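Local coordinates for protein sugar phosphate isomerase/epimerase (PDB 3L23) that binds a magnesium ion and probably acts as an isomerase or epimerase on sugar substrates, with a xylose isomerase-like TIM barrel fold, at residues 81-86 with 107-112. Numbering follows the deposited sequence.
Sequences NPVDTS and MEYWKA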
loop_
_atom_site.group_PDB
_atom_site.type_symbol
_atom_site.label_atom_id
_atom_site.label_comp_id
_atom_site.label_asym_id
_atom_site.label_seq_id
_atom_site.Cartn_x
_atom_site.Cartn_y
_atom_site.Cartn_z
ATOM N N ASN A 81 -3.919 6.160 6.677
ATOM C CA ASN A 81 -4.058 7.488 6.093
ATOM C C ASN A 81 -4.265 8.550 7.176
ATOM O O ASN A 81 -5.113 8.342 8.053
ATOM C CB ASN A 81 -5.290 7.533 5.185
ATOM C CG ASN A 81 -5.088 6.842 3.874
ATOM O OD1 ASN A 81 -4.204 7.206 3.039
ATOM N ND2 ASN A 81 -5.898 5.811 3.677
ATOM N N PRO A 82 -3.518 9.669 7.136
ATOM C CA PRO A 82 -3.750 10.747 8.104
ATOM C C PRO A 82 -5.187 11.226 8.244
ATOM O O PRO A 82 -5.885 11.488 7.246
ATOM C CB PRO A 82 -2.869 11.892 7.574
ATOM C CG PRO A 82 -1.752 11.180 6.902
ATOM C CD PRO A 82 -2.345 9.967 6.286
ATOM N N VAL A 83 -5.606 11.320 9.500
ATOM C CA VAL A 83 -6.928 11.817 9.850
ATOM C C VAL A 83 -6.810 12.787 10.998
ATOM O O VAL A 83 -5.853 12.742 11.773
ATOM C CB VAL A 83 -7.921 10.690 10.294
ATOM C CG1 VAL A 83 -8.313 9.763 9.128
ATOM C CG2 VAL A 83 -7.360 9.910 11.473
ATOM N N ASP A 84 -7.788 13.690 11.066
ATOM C CA ASP A 84 -7.918 14.668 12.119
ATOM C C ASP A 84 -8.845 14.005 13.139
ATOM O O ASP A 84 -10.050 13.896 12.902
ATOM C CB ASP A 84 -8.527 15.953 11.555
ATOM C CG ASP A 84 -8.754 17.040 12.624
ATOM O OD1 ASP A 84 -8.790 16.719 13.828
ATOM O OD2 ASP A 84 -8.897 18.224 12.242
ATOM N N THR A 85 -8.296 13.584 14.274
ATOM C CA THR A 85 -9.095 12.859 15.263
ATOM C C THR A 85 -10.146 13.717 16.015
ATOM O O THR A 85 -10.923 13.178 16.798
ATOM C CB THR A 85 -8.208 12.086 16.274
ATOM O OG1 THR A 85 -7.304 12.994 16.912
ATOM C CG2 THR A 85 -7.434 10.977 15.578
ATOM N N SER A 86 -10.177 15.029 15.773
ATOM C CA SER A 86 -11.227 15.875 16.334
ATOM C C SER A 86 -12.568 15.642 15.631
ATOM O O SER A 86 -13.604 16.100 16.114
ATOM C CB SER A 86 -10.850 17.352 16.229
ATOM O OG SER A 86 -10.924 17.809 14.892
HETATM N N MSE A 107 1.658 15.611 11.491
HETATM C CA MSE A 107 2.792 15.044 12.224
HETATM C C MSE A 107 2.338 14.385 13.544
HETATM O O MSE A 107 2.921 13.381 13.962
HETATM C CB MSE A 107 3.893 16.086 12.445
HETATM C CG MSE A 107 4.484 16.606 11.115
HETATM SE SE MSE A 107 5.165 15.266 9.982
HETATM C CE MSE A 107 4.652 16.155 8.252
ATOM N N GLU A 108 1.300 14.931 14.167
ATOM C CA GLU A 108 0.688 14.332 15.360
ATOM C C GLU A 108 0.116 12.944 15.053
ATOM O O GLU A 108 0.258 11.998 15.842
ATOM C CB GLU A 108 -0.383 15.285 15.904
ATOM C CG GLU A 108 -1.245 14.761 17.056
ATOM C CD GLU A 108 -2.197 15.824 17.627
ATOM O OE1 GLU A 108 -2.059 17.026 17.317
ATOM O OE2 GLU A 108 -3.090 15.447 18.414
ATOM N N TYR A 109 -0.531 12.819 13.895
ATOM C CA TYR A 109 -1.035 11.547 13.437
ATOM C C TYR A 109 0.101 10.568 13.254
ATOM O O TYR A 109 0.020 9.433 13.713
ATOM C CB TYR A 109 -1.768 11.682 12.094
ATOM C CG TYR A 109 -2.223 10.356 11.576
ATOM C CD1 TYR A 109 -3.439 9.814 11.974
ATOM C CD2 TYR A 109 -1.428 9.621 10.726
ATOM C CE1 TYR A 109 -3.830 8.578 11.561
ATOM C CE2 TYR A 109 -1.826 8.415 10.310
ATOM C CZ TYR A 109 -3.030 7.903 10.702
ATOM O OH TYR A 109 -3.358 6.630 10.261
ATOM N N TRP A 110 1.151 10.985 12.559
ATOM C CA TRP A 110 2.241 10.056 12.273
ATOM C C TRP A 110 2.942 9.594 13.565
ATOM O O TRP A 110 3.284 8.420 13.685
ATOM C CB TRP A 110 3.250 10.634 11.261
ATOM C CG TRP A 110 2.695 10.592 9.871
ATOM C CD1 TRP A 110 2.462 11.634 9.065
ATOM C CD2 TRP A 110 2.279 9.414 9.152
ATOM N NE1 TRP A 110 1.915 11.216 7.879
ATOM C CE2 TRP A 110 1.795 9.847 7.900
ATOM C CE3 TRP A 110 2.274 8.043 9.450
ATOM C CZ2 TRP A 110 1.334 8.954 6.938
ATOM C CZ3 TRP A 110 1.798 7.164 8.523
ATOM C CH2 TRP A 110 1.330 7.623 7.270
ATOM N N LYS A 111 3.149 10.503 14.504
ATOM C CA LYS A 111 3.785 10.131 15.777
ATOM C C LYS A 111 2.991 9.020 16.502
ATOM O O LYS A 111 3.552 7.976 16.839
ATOM C CB LYS A 111 3.966 11.339 16.696
ATOM C CG LYS A 111 4.629 10.961 18.019
ATOM C CD LYS A 111 5.125 12.149 18.774
ATOM C CE LYS A 111 5.791 11.731 20.122
ATOM N NZ LYS A 111 6.044 12.908 20.908
ATOM N N ALA A 112 1.699 9.247 16.701
ATOM C CA ALA A 112 0.830 8.277 17.401
ATOM C C ALA A 112 0.710 6.967 16.642
ATOM O O ALA A 112 0.769 5.892 17.229
ATOM C CB ALA A 112 -0.527 8.874 17.602
#
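Pro82 sits on the phenol ring of Tyr109. Its CA lies over the ring centre in a CH-pi contact, 3.6 Å from the centroid and 9° off the normal. Val83 N follows over the same face, 3.6 Å from Tyr109 CD1. Val83 CG2 meets the ring at Tyr109 CE1, 3.8 Å away. Tyr109 CG is anti to the backbone N (chi1 177°), which carries it away from the helix toward the loop. On the inner side, Pro82 CG packs 3.8 Å from Trp110 CZ2. Tyr109 CD2 lies over one face of that indole, which also touches Leu125 and Gln127 of strand 124-127. Both segments belong to one beta-alpha unit of the TIM barrel: residues 81-86 follow strand 74-79, while residues 107-112 are part of helix 103-119, which leads to strand 124-127. An alanine at Tyr109 would probably leave the Pro82 and Val83 backbone without its aromatic support and open a gap beside Trp110. The outer side is looser. Past Val83 the loop makes no close contact with the helix segment. There Asp84 OD1 accepts from Ser86 N (2.9 Å), closing an Asx turn, and also from Ser86 OG (2.6 Å). Thr85 and Glu108 are solvent-exposed.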